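Local coordinates for protein probable benzoylformate decarboxylase (Rhodococcus jostii, PDB 7ORX) that belongs to the thiamine diphosphate-dependent enzyme family and holds thiamine diphosphate together with a sodium ion, at residues Ile455-Thr460 / Ile484-Leu489; Pro358-Ala363 / Ala501-Phe506; Leu54-Gly59 / Ile438-Ser443. All coordinates share one frame; numbering follows the deposited sequence.

Contact 1: Ile455-Thr460 / Ile484-Leu489; sequences ILNNGT and IDFVHL. With NA (sodium ion), chain J; TPP (thiamine diphosphate), chain I.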
loop_
_atom_site.group_PDB
_atom_site.type_symbol
_atom_site.label_atom_id
_atom_site.label_comp_id
_atom_site.label_asym_id
_atom_site.label_seq_id
_atom_site.Cartn_x
_atom_site.Cartn_y
_atom_site.Cartn_z
ATOM N N ILE C 455 36.530 -16.464 -4.219
ATOM C CA ILE C 455 35.450 -17.291 -3.622
ATOM C C ILE C 455 36.077 -18.016 -2.434
ATOM O O ILE C 455 37.000 -18.731 -2.670
ATOM C CB ILE C 455 34.899 -18.289 -4.652
ATOM C CG1 ILE C 455 34.394 -17.619 -5.936
ATOM C CG2 ILE C 455 33.831 -19.138 -4.021
ATOM C CD1 ILE C 455 33.423 -16.512 -5.708
ATOM N N LEU C 456 35.630 -17.783 -1.210
ATOM C CA LEU C 456 36.030 -18.579 -0.043
ATOM C C LEU C 456 35.055 -19.736 -0.001
ATOM O O LEU C 456 33.912 -19.500 0.379
ATOM C CB LEU C 456 35.923 -17.766 1.235
ATOM C CG LEU C 456 37.030 -16.748 1.441
ATOM C CD1 LEU C 456 36.828 -15.558 0.558
ATOM C CD2 LEU C 456 37.048 -16.233 2.860
ATOM N N ASN C 457 35.495 -20.908 -0.455
ATOM C CA ASN C 457 34.643 -22.105 -0.619
ATOM C C ASN C 457 34.863 -23.054 0.559
ATOM O O ASN C 457 35.854 -23.813 0.510
ATOM C CB ASN C 457 34.954 -22.832 -1.926
ATOM C CG ASN C 457 34.081 -24.058 -2.120
ATOM O OD1 ASN C 457 33.413 -24.501 -1.189
ATOM N ND2 ASN C 457 34.053 -24.587 -3.334
ATOM N N ASN C 458 33.954 -23.064 1.537
ATOM C CA ASN C 458 34.002 -24.014 2.668
ATOM C C ASN C 458 32.898 -25.080 2.523
ATOM O O ASN C 458 32.691 -25.846 3.469
ATOM C CB ASN C 458 34.097 -23.290 4.015
ATOM C CG ASN C 458 32.988 -22.342 4.356
ATOM O OD1 ASN C 458 31.973 -22.308 3.681
ATOM N ND2 ASN C 458 33.208 -21.571 5.410
ATOM N N GLY C 459 32.285 -25.209 1.348
ATOM C CA GLY C 459 31.320 -26.279 1.017
ATOM C C GLY C 459 29.976 -26.131 1.724
ATOM O O GLY C 459 29.152 -27.041 1.578
ATOM N N THR C 460 29.747 -25.017 2.430
ATOM C CA THR C 460 28.653 -24.841 3.416
ATOM C C THR C 460 28.185 -23.368 3.484
ATOM O O THR C 460 28.923 -22.426 3.046
ATOM C CB THR C 460 29.120 -25.382 4.773
ATOM O OG1 THR C 460 28.000 -25.623 5.625
ATOM C CG2 THR C 460 30.079 -24.454 5.478
ATOM N N ILE C 484 29.781 -27.635 -6.290
ATOM C CA ILE C 484 29.865 -26.414 -7.138
ATOM C C ILE C 484 31.329 -26.175 -7.502
ATOM O O ILE C 484 32.136 -25.981 -6.574
ATOM C CB ILE C 484 29.315 -25.196 -6.386
ATOM C CG1 ILE C 484 27.866 -25.426 -5.952
ATOM C CG2 ILE C 484 29.499 -23.899 -7.190
ATOM C CD1 ILE C 484 27.327 -24.303 -5.077
ATOM N N ASP C 485 31.650 -26.113 -8.795
ATOM C CA ASP C 485 32.997 -25.730 -9.285
ATOM C C ASP C 485 32.932 -24.295 -9.823
ATOM O O ASP C 485 32.470 -24.122 -10.955
ATOM C CB ASP C 485 33.488 -26.708 -10.350
ATOM C CG ASP C 485 34.974 -26.574 -10.691
ATOM O OD1 ASP C 485 35.583 -25.598 -10.223
ATOM O OD2 ASP C 485 35.536 -27.466 -11.404
ATOM N N PHE C 486 33.427 -23.314 -9.066
ATOM C CA PHE C 486 33.411 -21.867 -9.426
ATOM C C PHE C 486 34.336 -21.585 -10.602
ATOM O O PHE C 486 34.106 -20.614 -11.301
ATOM C CB PHE C 486 33.776 -21.002 -8.220
ATOM C CG PHE C 486 32.672 -21.047 -7.205
ATOM C CD1 PHE C 486 31.578 -20.210 -7.322
ATOM C CD2 PHE C 486 32.661 -22.015 -6.216
ATOM C CE1 PHE C 486 30.537 -20.286 -6.420
ATOM C CE2 PHE C 486 31.612 -22.103 -5.323
ATOM C CZ PHE C 486 30.548 -21.234 -5.430
ATOM N N VAL C 487 35.347 -22.402 -10.821
ATOM C CA VAL C 487 36.220 -22.271 -12.019
ATOM C C VAL C 487 35.359 -22.548 -13.248
ATOM O O VAL C 487 35.411 -21.749 -14.156
ATOM C CB VAL C 487 37.462 -23.182 -11.952
ATOM C CG1 VAL C 487 38.230 -23.183 -13.260
ATOM C CG2 VAL C 487 38.357 -22.768 -10.785
ATOM N N HIS C 488 34.572 -23.617 -13.251
ATOM C CA HIS C 488 33.647 -23.966 -14.359
ATOM C C HIS C 488 32.634 -22.832 -14.529
ATOM O O HIS C 488 32.332 -22.481 -15.673
ATOM C CB HIS C 488 32.954 -25.325 -14.118
ATOM C CG HIS C 488 33.707 -26.489 -14.656
ATOM N ND1 HIS C 488 34.168 -26.495 -15.958
ATOM C CD2 HIS C 488 34.062 -27.678 -14.103
ATOM C CE1 HIS C 488 34.808 -27.643 -16.183
ATOM N NE2 HIS C 488 34.785 -28.368 -15.040
ATOM N N LEU C 489 32.132 -22.265 -13.439
ATOM C CA LEU C 489 31.139 -21.174 -13.548
ATOM C C LEU C 489 31.810 -19.952 -14.166
ATOM O O LEU C 489 31.269 -19.430 -15.134
ATOM C CB LEU C 489 30.550 -20.880 -12.177
ATOM C CG LEU C 489 29.636 -21.964 -11.610
ATOM C CD1 LEU C 489 28.857 -21.395 -10.435
ATOM C CD2 LEU C 489 28.645 -22.471 -12.637
HETATM NA NA NA J . 30.461 -21.149 2.761
HETATM N "N1'" TPP I . 19.123 -15.439 1.327
HETATM C "C2'" TPP I . 19.513 -14.174 1.127
HETATM C CM2 TPP I . 19.101 -13.502 -0.142
HETATM N "N3'" TPP I . 20.239 -13.460 1.986
HETATM C "C4'" TPP I . 20.598 -14.052 3.137
HETATM N "N4'" TPP I . 21.321 -13.306 3.983
HETATM C "C5'" TPP I . 20.248 -15.390 3.435
HETATM C "C6'" TPP I . 19.485 -16.026 2.474
HETATM C "C7'" TPP I . 20.662 -16.094 4.718
HETATM N N3 TPP I . 22.119 -16.354 4.815
HETATM C C2 TPP I . 22.902 -15.689 5.669
HETATM S S1 TPP I . 24.530 -16.230 5.653
HETATM C C5 TPP I . 24.103 -17.402 4.443
HETATM C C4 TPP I . 22.810 -17.291 4.043
HETATM C CM4 TPP I . 22.156 -18.088 2.952
HETATM C C6 TPP I . 25.101 -18.430 3.987
HETATM C C7 TPP I . 26.018 -17.939 2.905
HETATM O O7 TPP I . 27.361 -18.147 3.379
HETATM P PA TPP I . 28.604 -18.159 2.376
HETATM O O1A TPP I . 28.628 -17.151 1.274
HETATM O O2A TPP I . 28.699 -19.585 1.951
HETATM O O3A TPP I . 29.708 -17.771 3.473
HETATM P PB TPP I . 30.104 -18.544 4.851
HETATM O O1B TPP I . 31.246 -17.780 5.500
HETATM O O2B TPP I . 28.860 -18.599 5.712
HETATM O O3B TPP I . 30.529 -19.918 4.380
HETATM O O HOH W 1 32.379 -19.825 2.350
#
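In the C-terminal cofactor-binding domain, the end of sheet strand 452-457 meets the first turn of helix 486-493, with Ile455 lying over the ring of Phe486. The evidence for a CH-pi contact is direct: Ile455 CG2 sits 3.8 Å from the ring centroid and only 10° off the ring normal. Its CG1 branch extends the contact toward the root of the ring, 4.0 Å from Phe486 CG, so both branches of the isoleucine are used. The opposite face of the same ring carries Ile484 CG2, displaced toward the rim, and the aromatic plane is thus held between two aliphatic groups. Asn457 approaches differently, at the ring edge: ND2 is 4.0 Å from Phe486 CE2, and the amide plane is nearly perpendicular to the ring, at 83°. That nitrogen is hydrogen-bonded to Glu523, whose carboxylate also receives a weak bond from Phe486 N. The other end of the amide closes an Asx turn, OD1 of Asn457 accepting from Gly459 N at 2.9 Å. This turn leads the chain off the strand into the metal site. There Asn458 and the carbonyl oxygen of Thr460 bind sodium, while Asp431 and two diphosphate oxygens, O2A and O3B, also coordinate it. A water on the ion donates to Leu456 O. On the helix side, Asp485 is the N-cap, its OD1 accepting from Val487 N at 3.3 Å from above the carboxylate plane.

Contact 2: Pro358-Ala363 / Ala501-Phe506; sequences PAQLFA and ATAEDF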
loop_
_atom_site.group_PDB
_atom_site.type_symbol
_atom_site.label_atom_id
_atom_site.label_comp_id
_atom_site.label_asym_id
_atom_site.label_seq_id
_atom_site.Cartn_x
_atom_site.Cartn_y
_atom_site.Cartn_z
ATOM N N PRO C 358 40.359 -18.757 7.086
ATOM C CA PRO C 358 40.117 -17.379 6.652
ATOM C C PRO C 358 41.149 -16.382 7.211
ATOM O O PRO C 358 41.582 -15.554 6.471
ATOM C CB PRO C 358 38.686 -17.151 7.151
ATOM C CG PRO C 358 38.056 -18.507 6.951
ATOM C CD PRO C 358 39.128 -19.468 7.477
ATOM N N ALA C 359 41.564 -16.504 8.468
ATOM C CA ALA C 359 42.543 -15.578 9.092
ATOM C C ALA C 359 43.852 -15.613 8.299
ATOM O O ALA C 359 44.446 -14.579 8.119
ATOM C CB ALA C 359 42.758 -15.904 10.549
ATOM N N GLN C 360 44.269 -16.764 7.804
ATOM C CA GLN C 360 45.523 -16.873 7.011
ATOM C C GLN C 360 45.289 -16.335 5.608
ATOM O O GLN C 360 46.185 -15.670 5.066
ATOM C CB GLN C 360 46.023 -18.312 6.918
ATOM C CG GLN C 360 47.424 -18.376 6.336
ATOM C CD GLN C 360 47.855 -19.792 6.040
ATOM O OE1 GLN C 360 49.043 -20.071 5.872
ATOM N NE2 GLN C 360 46.888 -20.697 5.943
ATOM N N LEU C 361 44.142 -16.638 5.019
ATOM C CA LEU C 361 43.816 -16.120 3.673
ATOM C C LEU C 361 43.852 -14.596 3.707
ATOM O O LEU C 361 44.394 -14.008 2.793
ATOM C CB LEU C 361 42.449 -16.629 3.226
ATOM C CG LEU C 361 42.038 -16.152 1.848
ATOM C CD1 LEU C 361 43.077 -16.506 0.803
ATOM C CD2 LEU C 361 40.690 -16.721 1.460
ATOM N N PHE C 362 43.314 -13.971 4.743
ATOM C CA PHE C 362 43.264 -12.496 4.830
ATOM C C PHE C 362 44.667 -11.944 5.065
ATOM O O PHE C 362 45.013 -10.901 4.519
ATOM C CB PHE C 362 42.211 -12.036 5.837
ATOM C CG PHE C 362 40.786 -12.368 5.458
ATOM C CD1 PHE C 362 40.375 -12.413 4.147
ATOM C CD2 PHE C 362 39.849 -12.657 6.429
ATOM C CE1 PHE C 362 39.081 -12.780 3.812
ATOM C CE2 PHE C 362 38.552 -12.996 6.096
ATOM C CZ PHE C 362 38.167 -13.055 4.781
ATOM N N ALA C 363 45.511 -12.640 5.794
ATOM C CA ALA C 363 46.914 -12.210 6.014
ATOM C C ALA C 363 47.688 -12.281 4.699
ATOM O O ALA C 363 48.430 -11.349 4.428
ATOM C CB ALA C 363 47.548 -13.029 7.100
ATOM N N ALA C 501 44.446 -24.264 -2.875
ATOM C CA ALA C 501 44.133 -24.839 -1.546
ATOM C C ALA C 501 45.305 -24.665 -0.576
ATOM O O ALA C 501 45.170 -25.095 0.578
ATOM C CB ALA C 501 43.758 -26.296 -1.722
ATOM N N THR C 502 46.415 -24.062 -1.001
ATOM C CA THR C 502 47.572 -23.785 -0.111
ATOM C C THR C 502 47.971 -22.321 -0.248
ATOM O O THR C 502 47.690 -21.742 -1.270
ATOM C CB THR C 502 48.779 -24.664 -0.450
ATOM O OG1 THR C 502 49.310 -24.089 -1.645
ATOM C CG2 THR C 502 48.434 -26.125 -0.645
ATOM N N ALA C 503 48.626 -21.800 0.777
ATOM C CA ALA C 503 49.176 -20.441 0.867
ATOM C C ALA C 503 50.107 -20.189 -0.316
ATOM O O ALA C 503 50.003 -19.108 -0.896
ATOM C CB ALA C 503 49.891 -20.272 2.178
ATOM N N GLU C 504 50.984 -21.127 -0.675
ATOM C CA GLU C 504 52.013 -20.899 -1.736
ATOM C C GLU C 504 51.247 -20.661 -3.047
ATOM O O GLU C 504 51.541 -19.652 -3.710
ATOM C CB GLU C 504 53.046 -22.041 -1.743
ATOM C CG GLU C 504 54.094 -22.052 -2.874
ATOM C CD GLU C 504 54.495 -23.437 -3.452
ATOM O OE1 GLU C 504 54.188 -24.494 -2.817
ATOM O OE2 GLU C 504 55.145 -23.503 -4.546
ATOM N N ASP C 505 50.282 -21.534 -3.369
ATOM C CA ASP C 505 49.500 -21.477 -4.637
ATOM C C ASP C 505 48.610 -20.232 -4.646
ATOM O O ASP C 505 48.387 -19.671 -5.719
ATOM C CB ASP C 505 48.469 -22.594 -4.832
ATOM C CG ASP C 505 48.927 -24.043 -4.810
ATOM O OD1 ASP C 505 50.051 -24.340 -5.305
ATOM O OD2 ASP C 505 48.096 -24.884 -4.334
ATOM N N PHE C 506 48.024 -19.891 -3.508
ATOM C CA PHE C 506 47.200 -18.677 -3.395
ATOM C C PHE C 506 48.079 -17.455 -3.671
ATOM O O PHE C 506 47.675 -16.643 -4.511
ATOM C CB PHE C 506 46.533 -18.500 -2.036
ATOM C CG PHE C 506 45.821 -17.181 -2.010
ATOM C CD1 PHE C 506 44.642 -17.017 -2.709
ATOM C CD2 PHE C 506 46.396 -16.078 -1.405
ATOM C CE1 PHE C 506 44.030 -15.774 -2.770
ATOM C CE2 PHE C 506 45.772 -14.834 -1.458
ATOM C CZ PHE C 506 44.594 -14.677 -2.150
#
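Leu361 and Phe506 both carry CG trans to the backbone N (chi1 -180° and 175°), and these extended first torsions send a methyl branch from one helix and a benzyl ring from the other into the space between them. Leu361 CD1 does the touching. It stands 3.6 Å from the centroid of the Phe506 ring and 6° off the ring normal, the geometry of a CH-pi contact placed over the middle of the face. The near-equal distances from Leu361 CD1 to the ring atoms, 3.8 Å to Phe506 CE1 and 4.0 Å to Phe506 CG, confirm the centring. The two side chains cross at about a right angle. A second, thinner contact lies beside it: Gln360 reaches out with its chain fully extended, and OE1 comes to 3.8 Å from Ala503 CB, a van der Waals approach. The backbones are closest at Leu361 and Ala503, whose CA atoms are 7.4 Å apart. Helix 503-515 begins right after Thr502, the N-cap, whose OG1 accepts a nearly straight bond from Asp505 N at 3.2 Å. Phe506 also packs on Ile522 and Val524 of strand 520-525 and on Ile454, while Leu361 rests on Val524 and Leu456, so the pair lies against one face of the parallel sheet. Helix 503-515 links the neighbouring parallel strands 496-500 and 520-525, a beta-alpha-beta crossover, and its packing beside helix 358-368 builds one helical layer of the alpha/beta fold characteristic of thiamine diphosphate-binding domains.

Contact 3: Leu54-Gly59 / Ile438-Ser443; sequences LSMADG and ITALWS
A buried helix-to-helix contact between the two cofactor-binding domains of one chain is made by a single methionine, Met56 of helix 50-64, lying against Ala440 and Ser443 of helix 440-447. The sulfur is the main contact atom. Met56 SD is 3.8 Å from Ser443 CB and equally 3.8 Å from Ser443 OG, while Ala440 CB lies farther from it, at 4.4 Å. The side chain leaves its helix extended at chi2 and then bends at chi3 (52°), which turns the terminal methyl to within 4.1 Å of Ser443 CB: Met56 CE and SD therefore meet the same serine. Ala440 and Ser443, three residues apart, both point their CB atoms toward Met56. The closest backbone approach is Met56 CA to Ala440 CA, 7.7 Å. Within the fold, helix 50-64 follows strand 43-46 of the N-terminal sheet and opens with Glu50, a residue of the thiamine diphosphate pocket. Ser443 adds a polar tie between the same domains, since its hydroxyl is hydrogen-bonded to Leu46 O, and Ser55 OG makes a comparable bond to Gly407 O. Pro411 of helix 409-418 touches both Met56 and Ala440. Helix 440-447 also reaches the second subunit, Trp442 NE1 being hydrogen-bonded to Pro482 O of that chain.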
loop_
_atom_site.group_PDB
_atom_site.type_symbol
_atom_site.label_atom_id
_atom_site.label_comp_id
_atom_site.label_asym_id
_atom_site.label_seq_id
_atom_site.Cartn_x
_atom_site.Cartn_y
_atom_site.Cartn_z
ATOM N N LEU C 54 21.261 -4.433 -10.549
ATOM C CA LEU C 54 20.942 -3.401 -9.574
ATOM C C LEU C 54 22.061 -3.364 -8.537
ATOM O O LEU C 54 22.487 -2.250 -8.160
ATOM C CB LEU C 54 19.572 -3.726 -9.007
ATOM C CG LEU C 54 19.029 -2.559 -8.227
ATOM C CD1 LEU C 54 17.611 -2.273 -8.668
ATOM C CD2 LEU C 54 19.193 -2.831 -6.729
ATOM N N SER C 55 22.563 -4.525 -8.139
ATOM C CA SER C 55 23.731 -4.614 -7.224
ATOM C C SER C 55 24.989 -4.011 -7.873
ATOM O O SER C 55 25.747 -3.355 -7.141
ATOM C CB SER C 55 23.969 -6.026 -6.811
ATOM O OG SER C 55 23.001 -6.460 -5.875
ATOM N N MET C 56 25.209 -4.207 -9.182
ATOM C CA MET C 56 26.303 -3.534 -9.930
ATOM C C MET C 56 26.123 -2.008 -9.808
ATOM O O MET C 56 27.102 -1.297 -9.543
ATOM C CB MET C 56 26.302 -3.920 -11.413
ATOM C CG MET C 56 27.166 -5.096 -11.746
ATOM S SD MET C 56 26.854 -5.831 -13.412
ATOM C CE MET C 56 26.985 -4.321 -14.333
ATOM N N ALA C 57 24.891 -1.522 -10.017
ATOM C CA ALA C 57 24.566 -0.096 -9.969
ATOM C C ALA C 57 24.897 0.398 -8.570
ATOM O O ALA C 57 25.478 1.465 -8.443
ATOM C CB ALA C 57 23.117 0.099 -10.310
ATOM N N ASP C 58 24.562 -0.414 -7.569
ATOM C CA ASP C 58 24.754 -0.060 -6.139
ATOM C C ASP C 58 26.259 0.129 -5.906
ATOM O O ASP C 58 26.661 1.177 -5.371
ATOM C CB ASP C 58 24.112 -1.106 -5.221
ATOM C CG ASP C 58 23.801 -0.602 -3.805
ATOM O OD1 ASP C 58 23.874 0.630 -3.594
ATOM O OD2 ASP C 58 23.503 -1.440 -2.884
ATOM N N GLY C 59 27.073 -0.846 -6.316
ATOM C CA GLY C 59 28.521 -0.747 -6.126
ATOM C C GLY C 59 29.063 0.494 -6.799
ATOM O O GLY C 59 29.904 1.200 -6.219
ATOM N N ILE C 438 25.997 -14.524 -9.574
ATOM C CA ILE C 438 27.073 -15.230 -10.342
ATOM C C ILE C 438 27.143 -14.644 -11.744
ATOM O O ILE C 438 28.241 -14.525 -12.301
ATOM C CB ILE C 438 26.797 -16.748 -10.360
ATOM C CG1 ILE C 438 28.023 -17.556 -10.807
ATOM C CG2 ILE C 438 25.577 -17.089 -11.201
ATOM C CD1 ILE C 438 29.168 -17.533 -9.804
ATOM N N THR C 439 25.996 -14.268 -12.304
ATOM C CA THR C 439 25.891 -13.784 -13.702
ATOM C C THR C 439 26.616 -12.441 -13.863
ATOM O O THR C 439 26.859 -12.099 -14.992
ATOM C CB THR C 439 24.435 -13.602 -14.133
ATOM O OG1 THR C 439 23.888 -12.614 -13.257
ATOM C CG2 THR C 439 23.630 -14.879 -14.068
ATOM N N ALA C 440 26.934 -11.701 -12.805
ATOM C CA ALA C 440 27.700 -10.447 -12.933
ATOM C C ALA C 440 29.096 -10.736 -13.460
ATOM O O ALA C 440 29.770 -9.781 -13.910
ATOM C CB ALA C 440 27.792 -9.733 -11.629
ATOM N N LEU C 441 29.539 -11.990 -13.413
ATOM C CA LEU C 441 30.858 -12.348 -13.976
ATOM C C LEU C 441 30.856 -12.109 -15.483
ATOM O O LEU C 441 31.883 -11.648 -16.010
ATOM C CB LEU C 441 31.157 -13.809 -13.659
ATOM C CG LEU C 441 31.595 -14.098 -12.233
ATOM C CD1 LEU C 441 31.838 -15.590 -12.087
ATOM C CD2 LEU C 441 32.846 -13.290 -11.885
ATOM N N TRP C 442 29.748 -12.422 -16.154
ATOM C CA TRP C 442 29.554 -12.148 -17.607
ATOM C C TRP C 442 29.790 -10.666 -17.907
ATOM O O TRP C 442 30.563 -10.383 -18.823
ATOM C CB TRP C 442 28.154 -12.547 -18.038
ATOM C CG TRP C 442 27.927 -12.367 -19.502
ATOM C CD1 TRP C 442 28.248 -13.259 -20.485
ATOM C CD2 TRP C 442 27.319 -11.240 -20.147
ATOM N NE1 TRP C 442 27.879 -12.758 -21.702
ATOM C CE2 TRP C 442 27.286 -11.528 -21.521
ATOM C CE3 TRP C 442 26.807 -10.029 -19.709
ATOM C CZ2 TRP C 442 26.768 -10.638 -22.457
ATOM C CZ3 TRP C 442 26.278 -9.149 -20.636
ATOM C CH2 TRP C 442 26.266 -9.453 -21.989
ATOM N N SER C 443 29.196 -9.775 -17.119
ATOM C CA SER C 443 29.345 -8.316 -17.296
ATOM C C SER C 443 30.822 -7.949 -17.179
ATOM O O SER C 443 31.328 -7.254 -18.042
ATOM C CB SER C 443 28.467 -7.574 -16.345
ATOM O OG SER C 443 27.104 -7.865 -16.650
#

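From the N terminus, contact 3 opens first, at 54-59, and closes at 438-443, joining the N-terminal and C-terminal cofactor-binding domains. Before it closes, contact 2 has opened at 358-363, so these two cross; their nearest atoms stay about 15 Å apart. Contact 1 opens at 455-460, after contact 3 has closed, and ends at 484-489, nested inside the loop that contact 2 completes at 501-506. Contacts 1 and 2 work on opposite faces of the C-terminal sheet but meet through the strand, Leu456 CG lying 3.7 Å from Leu361 CD2. Contacts 1 and 3 touch where Leu489 CD1 is 3.9 Å from Ile438 CD1, and both reach the second subunit.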